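Local coordinates for protein geranyltranstransferase (Campylobacter jejuni, PDB 3NPK) that probably catalyses the condensation of geranyl diphosphate with isopentenyl diphosphate to give farnesyl diphosphate and pyrophosphate in isoprenoid biosynthesis, at residues Y201-K206 with Q262-L267. Numbering follows the deposited sequence.
Sequences YKLGLK and QDLEKL
Y201 turns its ring to the other flank of helix 194-220, where it packs on R177, A180 and K184 of helix 164-189, so the meeting with 262-267 starts two residues on, at L203. There the two backbones come nearest, with L203 CA 7.0 Å from D263 CA, and the CB of each points to the opposing segment. L203 CG stands anti to the backbone N (chi1 169°), and the two methyls of the branch divide the work. CD1 lies against the aliphatic root of D263, 4.1 Å from D263 CB, the two side chains passing alongside, pointed opposite ways. CD2 reaches both leucines of the partner: it is 3.9 Å from L264 CD2, whose side chain stands nearly perpendicular to its own, and 4.0 Å from L267 CD1, met at a slant. L267 lies in the turn leading to helix 269-282, and both leucines touch I275 there, so the apolar patch links helix 194-220, the end of helix 246-265 and helix 269-282.

One turn after L203, K206 runs extended until chi3 (-72°) bends it, and its side chain meets that of D263 tip to tip, roughly at right angles. K206 NZ forms a salt bridge with D263 OD2, and at 3.4 Å its hydrogen bond is weak; E259 is the stronger partner, and the lysine thus spans two acids one helical turn apart. Flanked by both, it probably stays protonated. A leucine cluster, buried at L203 and L264 and more open at L267, bordered by a charged pair, is plain helix-helix packing, here joining helix 194-220 to the C-terminal end of helix 246-265 in the all-helical polyprenyl synthase fold.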
ATOM      1  N   TYR A 201     -11.253 -13.772  14.723  1.00 10.50           N
ATOM      2  CA  TYR A 201     -10.459 -13.886  13.497  1.00 11.41           C
ATOM      3  C   TYR A 201     -10.659 -15.264  12.856  1.00 11.52           C
ATOM      4  O   TYR A 201     -10.883 -15.379  11.652  1.00 11.59           O
ATOM      5  CB  TYR A 201      -8.989 -13.632  13.804  1.00 10.20           C
ATOM      6  CG  TYR A 201      -8.068 -13.674  12.606  1.00 10.33           C
ATOM      7  CD1 TYR A 201      -7.781 -12.525  11.875  1.00  9.41           C
ATOM      8  CD2 TYR A 201      -7.473 -14.865  12.213  1.00 11.62           C
ATOM      9  CE1 TYR A 201      -6.909 -12.564  10.788  1.00  9.99           C
ATOM     10  CE2 TYR A 201      -6.609 -14.916  11.126  1.00 10.38           C
ATOM     11  CZ  TYR A 201      -6.335 -13.764  10.416  1.00  9.47           C
ATOM     12  OH  TYR A 201      -5.478 -13.805   9.346  1.00 10.94           O
ATOM     13  N   LYS A 202     -10.602 -16.314  13.669  1.00 11.92           N
ATOM     14  CA  LYS A 202     -10.790 -17.668  13.152  1.00 12.91           C
ATOM     15  C   LYS A 202     -12.183 -17.876  12.564  1.00 12.73           C
ATOM     16  O   LYS A 202     -12.344 -18.581  11.566  1.00 13.62           O
ATOM     17  CB  LYS A 202     -10.500 -18.696  14.240  1.00 15.49           C
ATOM     18  CG  LYS A 202      -9.038 -18.776  14.583  1.00 19.76           C
ATOM     19  CD  LYS A 202      -8.796 -19.860  15.616  1.00 25.02           C
ATOM     20  CE  LYS A 202      -7.308 -20.113  15.822  1.00 29.57           C
ATOM     21  NZ  LYS A 202      -7.037 -21.510  16.281  1.00 32.58           N
ATOM     22  N   LEU A 203     -13.191 -17.236  13.147  1.00 12.74           N
ATOM     23  CA  LEU A 203     -14.533 -17.290  12.570  1.00 12.73           C
ATOM     24  C   LEU A 203     -14.549 -16.621  11.195  1.00 11.69           C
ATOM     25  O   LEU A 203     -15.144 -17.147  10.248  1.00 13.05           O
ATOM     26  CB  LEU A 203     -15.545 -16.633  13.503  1.00 14.73           C
ATOM     27  CG  LEU A 203     -16.941 -16.378  12.933  1.00 16.16           C
ATOM     28  CD1 LEU A 203     -17.648 -17.694  12.591  1.00 16.71           C
ATOM     29  CD2 LEU A 203     -17.790 -15.564  13.929  1.00 18.34           C
ATOM     30  N   GLY A 204     -13.879 -15.477  11.073  1.00 11.34           N
ATOM     31  CA  GLY A 204     -13.749 -14.838   9.765  1.00 11.63           C
ATOM     32  C   GLY A 204     -13.116 -15.743   8.713  1.00 10.92           C
ATOM     33  O   GLY A 204     -13.565 -15.777   7.563  1.00 12.54           O
ATOM     34  N   LEU A 205     -12.085 -16.496   9.100  1.00 11.52           N
ATOM     35  CA  LEU A 205     -11.434 -17.414   8.156  1.00 11.40           C
ATOM     36  C   LEU A 205     -12.427 -18.454   7.672  1.00 12.14           C
ATOM     37  O   LEU A 205     -12.452 -18.809   6.487  1.00 13.60           O
ATOM     38  CB  LEU A 205     -10.263 -18.130   8.818  1.00 12.17           C
ATOM     39  CG  LEU A 205      -9.069 -17.277   9.214  1.00 11.57           C
ATOM     40  CD1 LEU A 205      -8.041 -18.184   9.887  1.00 13.89           C
ATOM     41  CD2 LEU A 205      -8.457 -16.515   8.008  1.00 12.55           C
ATOM     42  N   LYS A 206     -13.241 -18.957   8.598  1.00 12.99           N
ATOM     43  CA  LYS A 206     -14.229 -19.977   8.251  1.00 15.42           C
ATOM     44  C   LYS A 206     -15.292 -19.410   7.307  1.00 15.37           C
ATOM     45  O   LYS A 206     -15.677 -20.050   6.335  1.00 17.16           O
ATOM     46  CB  LYS A 206     -14.873 -20.563   9.509  1.00 18.13           C
ATOM     47  CG  LYS A 206     -15.644 -21.840   9.246  1.00 23.02           C
ATOM     48  CD  LYS A 206     -16.083 -22.499  10.535  1.00 27.67           C
ATOM     49  CE  LYS A 206     -14.907 -23.104  11.255  1.00 31.06           C
ATOM     50  NZ  LYS A 206     -15.358 -23.802  12.486  1.00 32.94           N
ATOM     51  N   GLN A 262     -22.258 -22.600  15.952  1.00 22.24           N
ATOM     52  CA  GLN A 262     -21.772 -22.790  17.315  1.00 22.91           C
ATOM     53  C   GLN A 262     -20.842 -21.652  17.742  1.00 20.38           C
ATOM     54  O   GLN A 262     -20.917 -21.158  18.878  1.00 18.87           O
ATOM     55  CB  GLN A 262     -21.055 -24.135  17.431  1.00 25.81           C
ATOM     56  CG  GLN A 262     -21.950 -25.306  17.097  1.00 29.82           C
ATOM     57  CD  GLN A 262     -21.210 -26.618  17.085  1.00 33.20           C
ATOM     58  OE1 GLN A 262     -20.387 -26.894  17.965  1.00 35.63           O
ATOM     59  NE2 GLN A 262     -21.503 -27.448  16.092  1.00 34.37           N
ATOM     60  N   ASP A 263     -19.976 -21.230  16.824  1.00 19.89           N
ATOM     61  CA  ASP A 263     -19.048 -20.136  17.089  1.00 20.01           C
ATOM     62  C   ASP A 263     -19.792 -18.820  17.322  1.00 18.65           C
ATOM     63  O   ASP A 263     -19.403 -18.014  18.172  1.00 18.85           O
ATOM     64  CB  ASP A 263     -18.048 -19.979  15.940  1.00 22.77           C
ATOM     65  CG  ASP A 263     -17.192 -21.224  15.728  1.00 26.51           C
ATOM     66  OD1 ASP A 263     -16.979 -21.983  16.701  1.00 27.33           O
ATOM     67  OD2 ASP A 263     -16.729 -21.436  14.583  1.00 27.70           O
ATOM     68  N   LEU A 264     -20.874 -18.609  16.583  1.00 17.49           N
ATOM     69  CA  LEU A 264     -21.655 -17.386  16.741  1.00 16.56           C
ATOM     70  C   LEU A 264     -22.345 -17.347  18.105  1.00 16.62           C
ATOM     71  O   LEU A 264     -22.483 -16.270  18.691  1.00 17.04           O
ATOM     72  CB  LEU A 264     -22.671 -17.239  15.602  1.00 16.59           C
ATOM     73  CG  LEU A 264     -22.081 -16.829  14.248  1.00 17.75           C
ATOM     74  CD1 LEU A 264     -23.064 -17.115  13.124  1.00 20.52           C
ATOM     75  CD2 LEU A 264     -21.675 -15.360  14.256  1.00 18.89           C
ATOM     76  N   GLU A 265     -22.764 -18.515  18.608  1.00 16.63           N
ATOM     77  CA  GLU A 265     -23.398 -18.595  19.927  1.00 17.66           C
ATOM     78  C   GLU A 265     -22.468 -18.137  21.031  1.00 17.56           C
ATOM     79  O   GLU A 265     -22.930 -17.768  22.104  1.00 19.29           O
ATOM     80  CB  GLU A 265     -23.907 -20.006  20.252  1.00 20.17           C
ATOM     81  CG  GLU A 265     -25.158 -20.372  19.466  1.00 23.15           C
ATOM     82  CD  GLU A 265     -26.128 -21.280  20.218  1.00 25.87           C
ATOM     83  OE1 GLU A 265     -25.715 -21.975  21.171  1.00 27.01           O
ATOM     84  OE2 GLU A 265     -27.323 -21.290  19.847  1.00 26.71           O
ATOM     85  N   LYS A 266     -21.164 -18.154  20.768  1.00 17.34           N
ATOM     86  CA  LYS A 266     -20.171 -17.710  21.751  1.00 18.05           C
ATOM     87  C   LYS A 266     -19.886 -16.202  21.725  1.00 16.33           C
ATOM     88  O   LYS A 266     -19.111 -15.696  22.532  1.00 17.21           O
ATOM     89  CB  LYS A 266     -18.861 -18.472  21.547  1.00 21.31           C
ATOM     90  CG  LYS A 266     -18.947 -19.942  21.872  1.00 26.34           C
ATOM     91  CD  LYS A 266     -19.198 -20.138  23.351  1.00 29.90           C
ATOM     92  CE  LYS A 266     -19.034 -21.586  23.760  1.00 33.18           C
ATOM     93  NZ  LYS A 266     -19.474 -21.740  25.158  1.00 35.32           N
ATOM     94  N   LEU A 267     -20.500 -15.495  20.781  1.00 14.59           N
ATOM     95  CA  LEU A 267     -20.389 -14.048  20.709  1.00 14.54           C
ATOM     96  C   LEU A 267     -21.536 -13.394  21.458  1.00 14.35           C
ATOM     97  O   LEU A 267     -22.545 -14.029  21.756  1.00 15.79           O
ATOM     98  CB  LEU A 267     -20.466 -13.580  19.255  1.00 15.93           C
ATOM     99  CG  LEU A 267     -19.427 -14.126  18.282  1.00 16.40           C
ATOM    100  CD1 LEU A 267     -19.600 -13.496  16.903  1.00 17.97           C
ATOM    101  CD2 LEU A 267     -18.044 -13.834  18.815  1.00 17.92           C
TER